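Local coordinates for putative transcriptional regulator protein, LacI family (Rhizobium etli, PDB 3MIZ) that probably acts as a LacI-type DNA-binding transcriptional regulator, its periplasmic-binding-protein-like part being the kind that senses a small effector in this family, at residues S13-G17 with W39-K45; T20-S24 with N51-S55; E59-K64 with P86-V91; L139-L143 with P176-E180. All coordinates share one frame; numbering follows the deposited sequence.

Contact 1: residues S13-G17 with W39-K45; sequences SNTFG and WANANGK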
loop_
_atom_site.group_PDB
_atom_site.type_symbol
_atom_site.label_atom_id
_atom_site.label_comp_id
_atom_site.label_asym_id
_atom_site.label_seq_id
_atom_site.Cartn_x
_atom_site.Cartn_y
_atom_site.Cartn_z
ATOM N N SER A 13 30.863 6.482 -3.636
ATOM C CA SER A 13 29.970 6.371 -4.781
ATOM C C SER A 13 28.776 7.299 -4.588
ATOM O O SER A 13 28.079 7.639 -5.547
ATOM C CB SER A 13 29.470 4.933 -4.931
ATOM O OG SER A 13 28.653 4.567 -3.833
ATOM N N ASN A 14 28.565 7.719 -3.342
ATOM C CA ASN A 14 27.440 8.575 -2.977
ATOM C C ASN A 14 26.149 7.803 -3.188
ATOM O O ASN A 14 25.090 8.379 -3.462
ATOM C CB ASN A 14 27.433 9.862 -3.807
ATOM C CG ASN A 14 28.562 10.797 -3.421
ATOM O OD1 ASN A 14 28.835 10.986 -2.237
ATOM N ND2 ASN A 14 29.214 11.393 -4.409
ATOM N N THR A 15 26.250 6.484 -3.053
ATOM C CA THR A 15 25.097 5.613 -3.222
ATOM C C THR A 15 24.828 4.856 -1.927
ATOM O O THR A 15 25.729 4.229 -1.364
ATOM C CB THR A 15 25.335 4.596 -4.362
ATOM O OG1 THR A 15 25.573 5.306 -5.585
ATOM C CG2 THR A 15 24.124 3.690 -4.540
ATOM N N PHE A 16 23.593 4.942 -1.446
ATOM C CA PHE A 16 23.194 4.232 -0.236
ATOM C C PHE A 16 22.369 3.051 -0.722
ATOM O O PHE A 16 21.628 3.169 -1.695
ATOM C CB PHE A 16 22.300 5.093 0.667
ATOM C CG PHE A 16 23.029 6.149 1.453
ATOM C CD1 PHE A 16 24.403 6.310 1.348
ATOM C CD2 PHE A 16 22.322 6.992 2.299
ATOM C CE1 PHE A 16 25.062 7.301 2.078
ATOM C CE2 PHE A 16 22.964 7.980 3.030
ATOM C CZ PHE A 16 24.340 8.137 2.920
ATOM N N GLY A 17 22.512 1.916 -0.054
ATOM C CA GLY A 17 21.743 0.755 -0.432
ATOM C C GLY A 17 20.742 0.483 0.671
ATOM O O GLY A 17 21.060 0.620 1.848
ATOM N N TRP A 39 15.540 12.654 1.565
ATOM C CA TRP A 39 16.794 13.111 2.148
ATOM C C TRP A 39 17.925 12.953 1.122
ATOM O O TRP A 39 18.755 13.846 0.949
ATOM C CB TRP A 39 17.137 12.296 3.400
ATOM C CG TRP A 39 18.408 12.748 4.037
ATOM C CD1 TRP A 39 18.554 13.741 4.956
ATOM C CD2 TRP A 39 19.729 12.295 3.721
ATOM N NE1 TRP A 39 19.885 13.943 5.230
ATOM C CE2 TRP A 39 20.628 13.069 4.484
ATOM C CE3 TRP A 39 20.239 11.315 2.861
ATOM C CZ2 TRP A 39 22.014 12.897 4.413
ATOM C CZ3 TRP A 39 21.620 11.143 2.787
ATOM C CH2 TRP A 39 22.489 11.933 3.560
ATOM N N ALA A 40 17.954 11.809 0.447
ATOM C CA ALA A 40 18.985 11.530 -0.551
ATOM C C ALA A 40 19.013 12.572 -1.669
ATOM O O ALA A 40 20.091 13.009 -2.096
ATOM C CB ALA A 40 18.775 10.140 -1.137
ATOM N N ASN A 41 17.835 12.970 -2.144
ATOM C CA ASN A 41 17.760 13.961 -3.212
ATOM C C ASN A 41 18.291 15.320 -2.759
ATOM O O ASN A 41 18.830 16.082 -3.561
ATOM C CB ASN A 41 16.320 14.119 -3.723
ATOM C CG ASN A 41 15.759 12.838 -4.315
ATOM O OD1 ASN A 41 16.499 11.975 -4.783
ATOM N ND2 ASN A 41 14.433 12.719 -4.312
ATOM N N ALA A 42 18.147 15.617 -1.474
ATOM C CA ALA A 42 18.611 16.886 -0.928
ATOM C C ALA A 42 20.076 16.846 -0.505
ATOM O O ALA A 42 20.646 17.876 -0.144
ATOM C CB ALA A 42 17.746 17.290 0.257
ATOM N N ASN A 43 20.689 15.664 -0.553
ATOM C CA ASN A 43 22.084 15.521 -0.157
ATOM C C ASN A 43 22.976 14.900 -1.222
ATOM O O ASN A 43 24.075 14.438 -0.928
ATOM C CB ASN A 43 22.162 14.728 1.148
ATOM C CG ASN A 43 21.597 15.506 2.324
ATOM O OD1 ASN A 43 22.321 16.225 3.011
ATOM N ND2 ASN A 43 20.290 15.389 2.541
ATOM N N GLY A 44 22.490 14.898 -2.459
ATOM C CA GLY A 44 23.251 14.376 -3.583
ATOM C C GLY A 44 23.555 12.896 -3.665
ATOM O O GLY A 44 24.530 12.502 -4.304
ATOM N N LYS A 45 22.737 12.056 -3.043
ATOM C CA LYS A 45 23.005 10.631 -3.106
ATOM C C LYS A 45 21.926 9.843 -3.825
ATOM O O LYS A 45 20.784 10.284 -3.939
ATOM C CB LYS A 45 23.243 10.098 -1.694
ATOM C CG LYS A 45 24.545 10.675 -1.121
ATOM C CD LYS A 45 24.618 10.602 0.373
ATOM C CE LYS A 45 25.613 11.631 0.904
ATOM N NZ LYS A 45 26.975 11.513 0.305
HETATM O O HOH W 1 26.710 13.271 -1.722
#

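Contact 2: residues T20-S24 with N51-S55; sequences TDYVS and NTGGS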
loop_
_atom_site.group_PDB
_atom_site.type_symbol
_atom_site.label_atom_id
_atom_site.label_comp_id
_atom_site.label_asym_id
_atom_site.label_seq_id
_atom_site.Cartn_x
_atom_site.Cartn_y
_atom_site.Cartn_z
ATOM N N THR A 20 15.769 -4.344 2.391
ATOM C CA THR A 20 14.492 -4.509 3.053
ATOM C C THR A 20 14.052 -5.958 2.988
ATOM O O THR A 20 14.569 -6.727 2.189
ATOM C CB THR A 20 13.417 -3.653 2.409
ATOM O OG1 THR A 20 12.213 -3.781 3.168
ATOM C CG2 THR A 20 13.166 -4.099 0.966
ATOM N N ASP A 21 13.086 -6.329 3.822
ATOM C CA ASP A 21 12.611 -7.704 3.827
ATOM C C ASP A 21 11.348 -8.010 3.023
ATOM O O ASP A 21 11.415 -8.701 2.006
ATOM C CB ASP A 21 12.436 -8.217 5.272
ATOM C CG ASP A 21 11.631 -7.268 6.165
ATOM O OD1 ASP A 21 11.045 -6.286 5.661
ATOM O OD2 ASP A 21 11.582 -7.522 7.390
ATOM N N TYR A 22 10.203 -7.480 3.442
ATOM C CA TYR A 22 8.948 -7.813 2.767
ATOM C C TYR A 22 8.241 -6.703 2.008
ATOM O O TYR A 22 7.009 -6.644 2.004
ATOM C CB TYR A 22 7.984 -8.405 3.793
ATOM C CG TYR A 22 8.592 -9.526 4.597
ATOM C CD1 TYR A 22 8.817 -10.780 4.026
ATOM C CD2 TYR A 22 8.971 -9.329 5.921
ATOM C CE1 TYR A 22 9.406 -11.809 4.755
ATOM C CE2 TYR A 22 9.562 -10.350 6.660
ATOM C CZ TYR A 22 9.776 -11.589 6.067
ATOM O OH TYR A 22 10.374 -12.594 6.790
ATOM N N VAL A 23 9.004 -5.849 1.341
ATOM C CA VAL A 23 8.422 -4.735 0.602
ATOM C C VAL A 23 7.503 -5.160 -0.551
ATOM O O VAL A 23 6.547 -4.450 -0.876
ATOM C CB VAL A 23 9.537 -3.797 0.049
ATOM C CG1 VAL A 23 10.235 -4.445 -1.130
ATOM C CG2 VAL A 23 8.952 -2.455 -0.333
ATOM N N SER A 24 7.772 -6.317 -1.159
ATOM C CA SER A 24 6.951 -6.771 -2.280
ATOM C C SER A 24 5.594 -7.303 -1.831
ATOM O O SER A 24 4.706 -7.519 -2.651
ATOM C CB SER A 24 7.681 -7.852 -3.080
ATOM O OG SER A 24 7.777 -9.063 -2.348
ATOM N N ASN A 51 15.488 -6.461 -1.942
ATOM C CA ASN A 51 14.560 -7.135 -1.031
ATOM C C ASN A 51 14.998 -8.580 -0.784
ATOM O O ASN A 51 15.293 -9.304 -1.728
ATOM C CB ASN A 51 13.151 -7.114 -1.637
ATOM C CG ASN A 51 12.056 -7.379 -0.605
ATOM O OD1 ASN A 51 11.980 -6.706 0.424
ATOM N ND2 ASN A 51 11.193 -8.350 -0.889
ATOM N N THR A 52 15.024 -8.988 0.482
ATOM C CA THR A 52 15.436 -10.339 0.866
ATOM C C THR A 52 14.266 -11.327 0.847
ATOM O O THR A 52 14.465 -12.540 0.731
ATOM C CB THR A 52 16.008 -10.367 2.300
ATOM O OG1 THR A 52 14.940 -10.145 3.228
ATOM C CG2 THR A 52 17.069 -9.301 2.491
ATOM N N GLY A 53 13.048 -10.809 0.974
ATOM C CA GLY A 53 11.886 -11.680 0.992
ATOM C C GLY A 53 11.893 -12.508 2.268
ATOM O O GLY A 53 11.147 -13.483 2.403
ATOM N N GLY A 54 12.747 -12.114 3.204
ATOM C CA GLY A 54 12.858 -12.808 4.473
ATOM C C GLY A 54 13.819 -13.985 4.456
ATOM O O GLY A 54 13.887 -14.747 5.422
ATOM N N SER A 55 14.563 -14.134 3.364
ATOM C CA SER A 55 15.513 -15.234 3.232
ATOM C C SER A 55 16.936 -14.894 3.667
ATOM O O SER A 55 17.562 -13.983 3.121
ATOM C CB SER A 55 15.536 -15.727 1.785
ATOM O OG SER A 55 16.676 -16.532 1.551
#

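Contact 3: residues E59-K64 with P86-V91; sequences EVEIWK and PESGDV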
loop_
_atom_site.group_PDB
_atom_site.type_symbol
_atom_site.label_atom_id
_atom_site.label_comp_id
_atom_site.label_asym_id
_atom_site.label_seq_id
_atom_site.Cartn_x
_atom_site.Cartn_y
_atom_site.Cartn_z
ATOM N N GLU A 59 19.770 -12.832 1.577
ATOM C CA GLU A 59 20.318 -11.651 2.236
ATOM C C GLU A 59 21.838 -11.655 2.191
ATOM O O GLU A 59 22.465 -10.644 1.878
ATOM C CB GLU A 59 19.884 -11.562 3.707
ATOM C CG GLU A 59 20.374 -10.267 4.363
ATOM C CD GLU A 59 20.003 -10.141 5.827
ATOM O OE1 GLU A 59 19.054 -10.818 6.270
ATOM O OE2 GLU A 59 20.654 -9.348 6.533
ATOM N N VAL A 60 22.433 -12.796 2.523
ATOM C CA VAL A 60 23.883 -12.901 2.512
ATOM C C VAL A 60 24.405 -12.478 1.148
ATOM O O VAL A 60 25.347 -11.691 1.041
ATOM C CB VAL A 60 24.335 -14.346 2.806
ATOM C CG1 VAL A 60 25.857 -14.452 2.703
ATOM C CG2 VAL A 60 23.868 -14.757 4.198
ATOM N N GLU A 61 23.777 -13.014 0.110
ATOM C CA GLU A 61 24.136 -12.720 -1.271
ATOM C C GLU A 61 23.957 -11.232 -1.588
ATOM O O GLU A 61 24.731 -10.653 -2.357
ATOM C CB GLU A 61 23.274 -13.581 -2.202
ATOM C CG GLU A 61 23.247 -13.157 -3.658
ATOM C CD GLU A 61 22.432 -14.115 -4.514
ATOM O OE1 GLU A 61 21.301 -14.462 -4.109
ATOM O OE2 GLU A 61 22.917 -14.520 -5.595
ATOM N N ILE A 62 22.941 -10.611 -0.997
ATOM C CA ILE A 62 22.695 -9.191 -1.243
ATOM C C ILE A 62 23.786 -8.315 -0.646
ATOM O O ILE A 62 24.190 -7.329 -1.255
ATOM C CB ILE A 62 21.324 -8.754 -0.698
ATOM C CG1 ILE A 62 20.220 -9.370 -1.564
ATOM C CG2 ILE A 62 21.222 -7.223 -0.687
ATOM C CD1 ILE A 62 18.818 -9.134 -1.057
ATOM N N TRP A 63 24.264 -8.667 0.544
ATOM C CA TRP A 63 25.329 -7.894 1.171
ATOM C C TRP A 63 26.583 -7.991 0.305
ATOM O O TRP A 63 27.306 -7.007 0.110
ATOM C CB TRP A 63 25.642 -8.429 2.567
ATOM C CG TRP A 63 24.660 -8.007 3.615
ATOM C CD1 TRP A 63 23.594 -8.723 4.087
ATOM C CD2 TRP A 63 24.664 -6.769 4.332
ATOM N NE1 TRP A 63 22.937 -8.001 5.065
ATOM C CE2 TRP A 63 23.576 -6.800 5.234
ATOM C CE3 TRP A 63 25.488 -5.634 4.302
ATOM C CZ2 TRP A 63 23.290 -5.741 6.099
ATOM C CZ3 TRP A 63 25.201 -4.576 5.165
ATOM C CH2 TRP A 63 24.110 -4.640 6.052
ATOM N N LYS A 64 26.830 -9.197 -0.201
ATOM C CA LYS A 64 27.979 -9.462 -1.055
ATOM C C LYS A 64 27.854 -8.585 -2.301
ATOM O O LYS A 64 28.823 -7.966 -2.739
ATOM C CB LYS A 64 27.994 -10.944 -1.440
ATOM C CG LYS A 64 29.372 -11.528 -1.650
ATOM C CD LYS A 64 29.318 -13.052 -1.709
ATOM C CE LYS A 64 28.782 -13.660 -0.412
ATOM N NZ LYS A 64 29.626 -13.321 0.772
ATOM N N PRO A 86 21.339 -8.545 11.258
ATOM C CA PRO A 86 21.432 -8.742 9.808
ATOM C C PRO A 86 22.348 -9.937 9.523
ATOM O O PRO A 86 23.248 -10.233 10.308
ATOM C CB PRO A 86 22.043 -7.432 9.313
ATOM C CG PRO A 86 21.591 -6.418 10.349
ATOM C CD PRO A 86 21.763 -7.189 11.648
ATOM N N GLU A 87 22.095 -10.623 8.414
ATOM C CA GLU A 87 22.906 -11.765 7.995
ATOM C C GLU A 87 23.800 -11.296 6.846
ATOM O O GLU A 87 23.479 -11.514 5.678
ATOM C CB GLU A 87 21.999 -12.902 7.522
ATOM C CG GLU A 87 21.323 -13.663 8.648
ATOM C CD GLU A 87 22.309 -14.509 9.433
ATOM O OE1 GLU A 87 22.868 -15.459 8.841
ATOM O OE2 GLU A 87 22.532 -14.222 10.632
ATOM N N SER A 88 24.913 -10.653 7.189
ATOM C CA SER A 88 25.845 -10.115 6.199
ATOM C C SER A 88 27.072 -10.977 5.888
ATOM O O SER A 88 27.965 -10.550 5.155
ATOM C CB SER A 88 26.319 -8.734 6.644
ATOM O OG SER A 88 26.880 -8.795 7.943
ATOM N N GLY A 89 27.124 -12.184 6.437
ATOM C CA GLY A 89 28.276 -13.031 6.179
ATOM C C GLY A 89 29.553 -12.343 6.626
ATOM O O GLY A 89 29.672 -11.960 7.787
ATOM N N ASP A 90 30.500 -12.166 5.708
ATOM C CA ASP A 90 31.772 -11.521 6.037
ATOM C C ASP A 90 31.847 -10.061 5.603
ATOM O O ASP A 90 32.876 -9.409 5.785
ATOM C CB ASP A 90 32.936 -12.284 5.396
ATOM C CG ASP A 90 33.113 -13.664 5.976
ATOM O OD1 ASP A 90 33.208 -13.770 7.217
ATOM O OD2 ASP A 90 33.164 -14.639 5.194
ATOM N N VAL A 91 30.760 -9.554 5.032
ATOM C CA VAL A 91 30.714 -8.175 4.562
ATOM C C VAL A 91 30.635 -7.144 5.685
ATOM O O VAL A 91 29.888 -7.304 6.653
ATOM C CB VAL A 91 29.517 -7.959 3.605
ATOM C CG1 VAL A 91 29.416 -6.494 3.216
ATOM C CG2 VAL A 91 29.687 -8.823 2.367
#

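Contact 4: residues L139-L143 with P176-E180; sequences LNPIL and PVGAE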
loop_
_atom_site.group_PDB
_atom_site.type_symbol
_atom_site.label_atom_id
_atom_site.label_comp_id
_atom_site.label_asym_id
_atom_site.label_seq_id
_atom_site.Cartn_x
_atom_site.Cartn_y
_atom_site.Cartn_z
ATOM N N LEU A 139 -3.958 -6.909 16.598
ATOM C CA LEU A 139 -3.268 -7.109 15.335
ATOM C C LEU A 139 -2.539 -8.448 15.522
ATOM O O LEU A 139 -2.382 -8.919 16.656
ATOM C CB LEU A 139 -2.252 -5.980 15.122
ATOM C CG LEU A 139 -1.338 -6.004 13.894
ATOM C CD1 LEU A 139 -2.153 -5.893 12.622
ATOM C CD2 LEU A 139 -0.349 -4.849 13.989
ATOM N N ASN A 140 -2.109 -9.051 14.417
ATOM C CA ASN A 140 -1.396 -10.332 14.430
ATOM C C ASN A 140 -0.403 -10.423 15.591
ATOM O O ASN A 140 0.565 -9.672 15.638
ATOM C CB ASN A 140 -0.640 -10.519 13.112
ATOM C CG ASN A 140 -0.241 -11.967 12.869
ATOM O OD1 ASN A 140 0.042 -12.712 13.808
ATOM N ND2 ASN A 140 -0.207 -12.364 11.607
ATOM N N PRO A 141 -0.627 -11.354 16.537
ATOM C CA PRO A 141 0.244 -11.550 17.709
ATOM C C PRO A 141 1.710 -11.855 17.402
ATOM O O PRO A 141 2.579 -11.673 18.260
ATOM C CB PRO A 141 -0.429 -12.701 18.456
ATOM C CG PRO A 141 -1.859 -12.550 18.097
ATOM C CD PRO A 141 -1.806 -12.232 16.616
ATOM N N ILE A 142 1.991 -12.322 16.190
ATOM C CA ILE A 142 3.368 -12.628 15.815
ATOM C C ILE A 142 4.166 -11.333 15.707
ATOM O O ILE A 142 5.391 -11.322 15.841
ATOM C CB ILE A 142 3.433 -13.369 14.457
ATOM C CG1 ILE A 142 4.872 -13.814 14.178
ATOM C CG2 ILE A 142 2.955 -12.459 13.342
ATOM C CD1 ILE A 142 5.032 -14.634 12.903
ATOM N N LEU A 143 3.456 -10.238 15.468
ATOM C CA LEU A 143 4.081 -8.939 15.333
ATOM C C LEU A 143 4.457 -8.332 16.672
ATOM O O LEU A 143 3.619 -8.204 17.570
ATOM C CB LEU A 143 3.148 -7.986 14.582
ATOM C CG LEU A 143 2.892 -8.359 13.118
ATOM C CD1 LEU A 143 1.939 -7.363 12.485
ATOM C CD2 LEU A 143 4.220 -8.368 12.374
ATOM N N PRO A 176 0.355 -16.400 9.029
ATOM C CA PRO A 176 1.493 -15.715 8.408
ATOM C C PRO A 176 1.158 -14.256 8.101
ATOM O O PRO A 176 0.098 -13.963 7.556
ATOM C CB PRO A 176 1.729 -16.521 7.127
ATOM C CG PRO A 176 1.163 -17.889 7.461
ATOM C CD PRO A 176 -0.091 -17.535 8.203
ATOM N N VAL A 177 2.062 -13.348 8.454
ATOM C CA VAL A 177 1.855 -11.926 8.194
ATOM C C VAL A 177 1.612 -11.702 6.704
ATOM O O VAL A 177 2.349 -12.216 5.862
ATOM C CB VAL A 177 3.083 -11.096 8.629
ATOM C CG1 VAL A 177 2.853 -9.625 8.324
ATOM C CG2 VAL A 177 3.337 -11.289 10.118
ATOM N N GLY A 178 0.572 -10.937 6.383
ATOM C CA GLY A 178 0.261 -10.670 4.990
ATOM C C GLY A 178 -0.399 -11.841 4.280
ATOM O O GLY A 178 -0.396 -11.910 3.052
ATOM N N ALA A 179 -0.962 -12.765 5.052
ATOM C CA ALA A 179 -1.638 -13.938 4.498
ATOM C C ALA A 179 -2.408 -14.587 5.640
ATOM O O ALA A 179 -2.601 -15.802 5.682
ATOM C CB ALA A 179 -0.615 -14.913 3.933
ATOM N N GLU A 180 -2.856 -13.747 6.561
ATOM C CA GLU A 180 -3.563 -14.203 7.739
ATOM C C GLU A 180 -4.978 -14.697 7.548
ATOM O O GLU A 180 -5.631 -14.455 6.528
ATOM C CB GLU A 180 -3.589 -13.092 8.794
ATOM C CG GLU A 180 -2.219 -12.684 9.284
ATOM C CD GLU A 180 -1.803 -11.316 8.786
ATOM O OE1 GLU A 180 -2.097 -10.988 7.614
ATOM O OE2 GLU A 180 -1.170 -10.575 9.571
#

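Contact 1: residues S13-G17 with W39-K45
Asn14 and Lys45 bring the two backbones together, their CA atoms 4.9 Å apart, where the residue leading into strand 15-20 passes the one leading into strand 46-51. Here the carbonyl O of Asn14 rests 3.1 Å from Lys45 CB. Before reaching this point the second segment leaves its helix by way of Gly44, which has positive phi, and Ala40 O accepts the amides of Asn43 and Lys45 from opposite faces of its carbonyl plane. The arrangement illustrates how a beta-alpha-beta crossover is closed: strand 15-20, helix 30-42 and strand 46-51 form one such unit, and backbone bonds of Asn14 and Phe16 to Thr46 continue the pairing. The Lys45 side chain passes the Phe16 ring obliquely, its CD 3.6 Å from Phe16 CZ. A bend at its last torsion (chi4 -55°) turns the ammonium back to Asn14, where Lys45 NZ makes a weak hydrogen bond of 3.2 Å to Asn14 OD1. Lys45 NZ also donates to a water at 2.7 Å, which in turn lies near Asn43 O. Deeper in, Phe16 meets Trp39 rim to rim, with Phe16 CE2 3.4 Å from Trp39 CZ3; the ring planes are only 10° apart, yet neither ring covers the other's face. Over one face of the indole, toward its rim, sits Asn43 ND2, held by an almost straight bond of 2.7 Å to Trp39 O. Helix 253-268 closes the buried side, with Ile268 on Phe16 and Asn265 against both Trp39 and Lys45.

Contact 2: residues T20-S24 with N51-S55
Thr20 pairs with Asn51 in a parallel beta bridge, their CA atoms 4.9 Å apart, and its carbonyl O receives Thr52 N at 2.9 Å along a path nearly collinear with the C=O bond. The same oxygen, Thr20 O, is approached by Asn51 CA at 3.2 Å, a CA-H...O contact. On the side chain of Thr20, OG1 turns to another strand and bonds Val77 O. At Asp21 the pairing loses regularity: its O still takes Gly53 N at 2.9 Å, but with a bent N-H...O angle of 130°. The carboxylate looks elsewhere, forming a salt bridge with Arg82 and accepting Met79 N, while OD1 also takes Tyr22 N from above the carboxylate plane. The two segments run from the ends of neighbouring parallel strands, 15-20 and 46-51, into the loops after them, at the edge where alpha/beta folds of this kind commonly place their functional loops. Tyr22 has CG anti to its carbonyl carbon (chi1 -51°), which brings the ring alongside the type I' turn from Thr52 to Ser55; Tyr22 CE1 comes to 3.4 Å from Gly53 O and Tyr22 OH to 3.4 Å from Gly54 CA. A CB on Gly54 would collide with that hydroxyl. Replacing Tyr22 with an alanine removes the ring and would probably leave Gly53 and Gly54 without the group that packs against them. Val23 and Ser24 then curl round the Asn51 side chain, and Arg34 and Gln37 of the second subunit pack against Ser24 and Asn51. Across the turn, Thr52 OG1 accepts Gly54 N at 2.9 Å in an ST turn, and Ser55 N-caps helix 56-68.

Contact 3: residues E59-K64 with P86-V91
Helix 56-68, which flanks the N-terminal parallel sheet of this periplasmic-binding-protein-like fold, carries Glu59 and Trp63 against the loop that leads from strand 81-83 to strand 95-97. That loop includes a type II' beta turn from Ser88 to Val91. One carboxylate oxygen organises the polar side of the contact. With its chain extended, Glu59 sends OE2 to Glu87 N at 2.7 Å, the amide approaching from well above the carboxylate plane, 59° out of it. Glu59 OE2 also takes Trp63 NE1 at 3.0 Å through its anti lone pair, in the plane of the indole, so one turn of helix fixes the rotation of the ring. Tyr76 OH adds a weak third bond; together these donors would be expected to stabilise a buried negative charge. The ring, thus held, offers a face to the loop and is flanked by Pro86, where Pro86 CB lies 3.8 Å from Trp63 CZ2. Val91 packs beside the start of the tryptophan side chain, Val91 CB lying 4.0 Å from Trp63 CB. Glu87 O, lying 3.2 Å from Trp63 CD1, also faces Val60 CA in a CA-H...O contact. At Gly89 a side chain would press on Val60 CG1. Over the indole, Ser88 CB makes a CH-pi contact, 3.4 Å from the centroid of the five-membered ring of Trp63 and only 10° off its normal.

Contact 4: residues L139-L143 with P176-E180
The Asn140 amide and the Glu180 carboxylate, their planes 42° apart, meet through an N-H and an oxygen. Asn140 ND2 donates to Glu180 OE2 at 2.9 Å in a nearly straight bond (171°), lying in the amide's own plane and reaching the oxygen on its anti side. Above the plane of the side-chain carbonyl comes Ile142 N, 3.1 Å from Asn140 OD1, closing an Asx turn; Asn140 ND2 bonds Gly175 O as well. The first torsion of Asn140 (chi1 -162°) swings the amide beside the carbonyl carbon and toward Glu180. A leucine in place of Asn140 would probably leave Glu180 OE2 without this donor and the Ile142 amide without its acceptor. Glu180 OE1 accepts weak bonds from the amides of Gly178 and Ala179, within the type II turn from Pro176 to Ala179. Beside the polar pair, Val177 CG2 presses tightly on Ile142 CG2 at 3.5 Å and touches Leu143 CD2 at 3.8 Å. Tyr80 packs on both Val177 and Leu143. The two loops follow adjacent parallel strands, 134-138 and 167-174, with Leu143 at the N-cap of helix 144-160; loops at this C-terminal edge of a parallel sheet are where the periplasmic-binding-protein fold commonly forms its cleft.

Contacts 1, 2 and 3 belong to the four-stranded parallel sheet and its helices, whereas contact 4 sits on the second, mixed sheet. Contacts 1 and 2 lie at opposite ends of the neighbouring strands 15-20 and 46-51, contact 1 where helix 30-42 leads into the second strand, with centres 22 Å apart; their segments alternate along the chain, and both touch the second subunit. Contact 3 follows in sequence and adjoins contact 2, centres 14 Å apart, where Thr52 packs on Glu59 and Ile62 of helix 56-68. Contact 4 comes last, 16 Å from contact 2 between centres, their nearest atoms about 7 Å apart. The strand-end loops of the two sheets thus approach each other, consistent with the interdomain cleft of this fold.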